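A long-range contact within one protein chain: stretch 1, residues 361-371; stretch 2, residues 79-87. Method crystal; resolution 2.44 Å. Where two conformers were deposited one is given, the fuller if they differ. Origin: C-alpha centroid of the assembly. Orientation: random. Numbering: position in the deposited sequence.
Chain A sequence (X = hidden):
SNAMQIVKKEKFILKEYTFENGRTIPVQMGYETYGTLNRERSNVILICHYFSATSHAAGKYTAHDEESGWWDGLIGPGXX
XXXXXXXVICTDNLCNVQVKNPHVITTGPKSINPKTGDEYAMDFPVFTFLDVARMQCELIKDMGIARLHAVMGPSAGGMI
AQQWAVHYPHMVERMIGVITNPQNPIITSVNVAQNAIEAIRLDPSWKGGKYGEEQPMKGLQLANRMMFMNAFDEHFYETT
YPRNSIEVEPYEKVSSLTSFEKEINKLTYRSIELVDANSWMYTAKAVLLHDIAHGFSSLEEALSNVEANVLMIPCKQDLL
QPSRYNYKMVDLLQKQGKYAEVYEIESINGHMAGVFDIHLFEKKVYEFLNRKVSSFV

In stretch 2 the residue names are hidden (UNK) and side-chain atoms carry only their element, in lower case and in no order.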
# COMPACT_ATOMS: atom_id res chain seq x y z
N PHE A 361 -24.46 -19.89 -5.24
CA PHE A 361 -25.67 -19.04 -5.21
C PHE A 361 -26.57 -19.05 -6.47
O PHE A 361 -27.59 -18.37 -6.46
CB PHE A 361 -25.32 -17.58 -4.84
CG PHE A 361 -24.35 -16.89 -5.79
CD1 PHE A 361 -24.82 -16.07 -6.81
CD2 PHE A 361 -22.96 -17.02 -5.62
CE1 PHE A 361 -23.95 -15.42 -7.68
CE2 PHE A 361 -22.07 -16.37 -6.50
CZ PHE A 361 -22.56 -15.56 -7.51
N GLU A 362 -26.20 -19.80 -7.52
CA GLU A 362 -26.99 -19.77 -8.76
C GLU A 362 -28.43 -20.23 -8.51
O GLU A 362 -29.36 -19.71 -9.09
CB GLU A 362 -26.34 -20.63 -9.84
CG GLU A 362 -26.40 -22.13 -9.55
CD GLU A 362 -25.53 -22.97 -10.48
OE1 GLU A 362 -25.29 -22.56 -11.64
OE2 GLU A 362 -25.10 -24.06 -10.05
N LYS A 363 -28.61 -21.19 -7.63
CA LYS A 363 -29.96 -21.68 -7.39
C LYS A 363 -30.83 -20.60 -6.71
O LYS A 363 -32.02 -20.47 -7.00
CB LYS A 363 -29.91 -22.95 -6.57
CG LYS A 363 -31.27 -23.56 -6.35
CD LYS A 363 -31.19 -24.87 -5.52
CE LYS A 363 -32.60 -25.44 -5.18
NZ LYS A 363 -32.66 -26.11 -3.82
N LYS A 364 -30.23 -19.83 -5.81
CA LYS A 364 -30.91 -18.73 -5.17
C LYS A 364 -31.25 -17.62 -6.16
O LYS A 364 -32.36 -17.06 -6.09
CB LYS A 364 -30.06 -18.16 -4.04
CG LYS A 364 -30.79 -17.13 -3.17
CD LYS A 364 -32.07 -17.70 -2.60
CE LYS A 364 -32.46 -17.07 -1.30
NZ LYS A 364 -33.93 -17.30 -1.00
N VAL A 365 -30.33 -17.29 -7.06
CA VAL A 365 -30.57 -16.25 -8.02
C VAL A 365 -31.81 -16.61 -8.85
O VAL A 365 -32.76 -15.82 -9.01
CB VAL A 365 -29.33 -16.02 -8.90
CG1 VAL A 365 -29.67 -15.33 -10.22
CG2 VAL A 365 -28.24 -15.21 -8.09
N TYR A 366 -31.79 -17.83 -9.36
CA TYR A 366 -32.88 -18.35 -10.16
C TYR A 366 -34.22 -18.20 -9.45
O TYR A 366 -35.15 -17.69 -10.01
CB TYR A 366 -32.60 -19.83 -10.47
CG TYR A 366 -33.72 -20.48 -11.20
CD1 TYR A 366 -33.91 -20.25 -12.56
CD2 TYR A 366 -34.64 -21.26 -10.51
CE1 TYR A 366 -34.99 -20.83 -13.23
CE2 TYR A 366 -35.71 -21.85 -11.18
CZ TYR A 366 -35.86 -21.64 -12.53
OH TYR A 366 -36.92 -22.22 -13.16
N GLU A 367 -34.31 -18.66 -8.21
CA GLU A 367 -35.53 -18.56 -7.40
C GLU A 367 -35.97 -17.10 -7.25
O GLU A 367 -37.15 -16.78 -7.34
CB GLU A 367 -35.28 -19.22 -6.03
CG GLU A 367 -36.31 -18.99 -4.89
CD GLU A 367 -35.84 -19.63 -3.53
OE1 GLU A 367 -35.95 -18.99 -2.46
OE2 GLU A 367 -35.33 -20.77 -3.55
N PHE A 368 -35.02 -16.22 -7.03
CA PHE A 368 -35.31 -14.82 -6.80
C PHE A 368 -35.82 -14.12 -8.07
O PHE A 368 -36.76 -13.32 -8.01
CB PHE A 368 -34.08 -14.12 -6.26
CG PHE A 368 -34.35 -12.78 -5.71
CD1 PHE A 368 -34.95 -12.65 -4.48
CD2 PHE A 368 -34.01 -11.65 -6.40
CE1 PHE A 368 -35.21 -11.39 -3.94
CE2 PHE A 368 -34.27 -10.39 -5.86
CZ PHE A 368 -34.87 -10.27 -4.63
N LEU A 369 -35.24 -14.46 -9.20
CA LEU A 369 -35.70 -13.93 -10.48
C LEU A 369 -37.13 -14.37 -10.80
O LEU A 369 -37.83 -13.72 -11.56
CB LEU A 369 -34.76 -14.34 -11.60
CG LEU A 369 -33.38 -13.69 -11.54
CD1 LEU A 369 -32.48 -14.27 -12.65
CD2 LEU A 369 -33.48 -12.13 -11.61
N ASN A 370 -37.57 -15.46 -10.18
CA ASN A 370 -38.92 -15.97 -10.34
C ASN A 370 -39.90 -15.61 -9.25
O ASN A 370 -41.05 -15.91 -9.36
CB ASN A 370 -38.86 -17.48 -10.49
CG ASN A 370 -38.32 -17.87 -11.83
OD1 ASN A 370 -38.95 -17.56 -12.84
ND2 ASN A 370 -37.15 -18.50 -11.86
N ARG A 371 -39.47 -14.97 -8.18
CA ARG A 371 -40.42 -14.54 -7.17
C ARG A 371 -41.10 -13.24 -7.61
O ARG A 371 -40.49 -12.38 -8.26
CB ARG A 371 -39.68 -14.36 -5.85
CG ARG A 371 -40.50 -13.83 -4.72
CD ARG A 371 -39.58 -13.43 -3.61
NE ARG A 371 -38.83 -14.59 -3.11
CZ ARG A 371 -39.32 -15.48 -2.24
NH1 ARG A 371 -40.55 -15.33 -1.74
NH2 ARG A 371 -38.57 -16.52 -1.84
N UNK A 79 -29.39 -21.54 -17.92
CA UNK A 79 -28.64 -21.17 -16.72
C UNK A 79 -29.50 -20.33 -15.75
O UNK A 79 -30.66 -20.03 -16.01
n UNK A 79 -22.96 -20.88 -19.73
c UNK A 79 -25.07 -20.65 -18.31
c UNK A 79 -27.33 -20.45 -17.11
c UNK A 79 -26.37 -21.36 -17.90
c UNK A 79 -24.04 -21.61 -18.97
N UNK A 80 -28.91 -19.94 -14.62
CA UNK A 80 -29.66 -19.28 -13.56
C UNK A 80 -30.30 -17.99 -14.04
O UNK A 80 -31.37 -17.63 -13.59
c UNK A 80 -28.73 -19.02 -12.34
N UNK A 81 -29.56 -17.25 -14.87
CA UNK A 81 -30.06 -16.08 -15.58
C UNK A 81 -30.20 -16.60 -17.01
O UNK A 81 -29.27 -16.58 -17.82
c UNK A 81 -29.08 -14.93 -15.49
c UNK A 81 -28.81 -14.58 -14.04
c UNK A 81 -29.61 -13.72 -16.25
c UNK A 81 -27.72 -13.60 -13.84
N UNK A 82 -31.38 -17.12 -17.27
CA UNK A 82 -31.65 -17.90 -18.46
C UNK A 82 -31.94 -17.02 -19.69
O UNK A 82 -33.00 -16.39 -19.81
c UNK A 82 -33.12 -19.82 -19.22
o UNK A 82 -32.38 -19.89 -20.24
o UNK A 82 -34.11 -20.55 -19.04
c UNK A 82 -32.84 -18.80 -18.15
N UNK A 83 -30.99 -16.99 -20.62
CA UNK A 83 -31.15 -16.21 -21.85
C UNK A 83 -32.20 -16.77 -22.85
O UNK A 83 -32.53 -16.09 -23.83
o UNK A 83 -29.27 -17.37 -22.84
c UNK A 83 -29.81 -16.06 -22.58
c UNK A 83 -28.85 -15.26 -21.75
N UNK A 84 -32.75 -17.97 -22.62
CA UNK A 84 -33.96 -18.37 -23.37
C UNK A 84 -35.19 -17.64 -22.86
O UNK A 84 -36.25 -17.72 -23.44
o UNK A 84 -32.63 -20.37 -24.88
n UNK A 84 -32.91 -21.83 -23.18
c UNK A 84 -33.20 -20.71 -23.84
c UNK A 84 -34.26 -19.87 -23.27
N UNK A 85 -35.06 -16.96 -21.74
CA UNK A 85 -36.19 -16.29 -21.11
C UNK A 85 -36.00 -14.80 -20.91
O UNK A 85 -36.96 -14.04 -21.01
n UNK A 85 -38.62 -16.90 -16.98
c UNK A 85 -37.88 -17.50 -17.93
o UNK A 85 -37.34 -18.62 -17.78
c UNK A 85 -37.72 -16.73 -19.21
c UNK A 85 -36.37 -16.92 -19.77
N UNK A 86 -34.77 -14.38 -20.66
CA UNK A 86 -34.50 -12.98 -20.35
C UNK A 86 -33.65 -12.30 -21.44
O UNK A 86 -32.83 -12.94 -22.12
c UNK A 86 -35.81 -12.57 -17.55
c UNK A 86 -34.69 -13.29 -17.85
o UNK A 86 -37.26 -14.35 -14.77
c UNK A 86 -36.65 -12.94 -16.54
c UNK A 86 -36.37 -14.04 -15.78
c UNK A 86 -35.25 -14.80 -16.04
c UNK A 86 -33.81 -12.86 -18.99
c UNK A 86 -34.40 -14.42 -17.08
N UNK A 87 -33.85 -11.00 -21.58
CA UNK A 87 -32.99 -10.19 -22.42
C UNK A 87 -32.00 -9.54 -21.46
O UNK A 87 -32.38 -8.74 -20.62
c UNK A 87 -33.85 -9.14 -23.13
c UNK A 87 -33.07 -8.24 -24.01
c UNK A 87 -33.01 -6.90 -23.76
c UNK A 87 -32.28 -6.06 -24.60
c UNK A 87 -31.62 -6.58 -25.69
c UNK A 87 -31.68 -7.94 -25.94
c UNK A 87 -32.40 -8.75 -25.11
O HOH W 1 -26.04 -20.86 -13.77

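Position 79 has four side-chain carbons in a row ending in a nitrogen. The chain starts sideways to the helix, its end leads away, and it makes no contact with stretch 1. An unbranched chain with a terminal amine is lysine: Lys 79.

Position 80 carries a single side-chain carbon, pointing toward the helix. That carbon, CB, lies 3.4 Å from Glu 362 O, 4.4 Å from Tyr 366 CB and 4.4 Å from Val 365 CG1. One carbon alone is alanine: Ala 80.

Position 81 has four carbons, forked at the first, with one arm two carbons long. The side chain touches Val 365 and Leu 369. This is isoleucine, Ile 81. Its CG1 is 4.0 Å from Val 365 CG1 and 3.9 Å from Leu 369 CD1.

Position 82 has two carbons, the second carrying two oxygens. It points toward the helix but stays short of contact. The carboxylate makes it Asp 82. Its OD1 accepts a hydrogen bond from the backbone N of position 84 at 3.1 Å.

Position 83 has one carbon bearing an oxygen and a carbon. It is out of reach of stretch 1. This is Thr 83.

Position 84 has two carbons, the second carrying one oxygen and one nitrogen. Also out of reach. The short amide is asparagine, Asn 84.

Position 85 has three carbons, the third carrying an oxygen and a nitrogen. Its CA-to-CB bond points toward stretch 1, and its end lies near Asn 370. The longer amide is glutamine, Gln 85. Its NE2 is 4.2 Å from Asn 370 OD1.

Position 86 has one carbon, then a six-carbon ring bearing an oxygen. The ring comes near Leu 369, and the oxygen also approaches Asn 370. This is tyrosine, Tyr 86. Its OH is 3.3 Å from Leu 369 O, and its CE2 is 4.4 Å from Leu 369 CD1.

Position 87 has one carbon and a six-carbon ring without oxygen. It is out of reach. This is Phe 87.

The contact is mainly close packing against one helix. The small side chain of Ala 80 lets the backbones approach, with its CA 4.8 Å from Tyr 366 CA. Val 365 and Leu 369, one helical turn apart, both meet Ile 81, and Leu 369 also packs on Tyr 86. One water adds a polar link: it accepts from Ala 80 N at 3.1 Å and donates to Glu 362 OE1 at 2.8 Å.

Stretch 2, residues 79-87: KAIDTNQYF
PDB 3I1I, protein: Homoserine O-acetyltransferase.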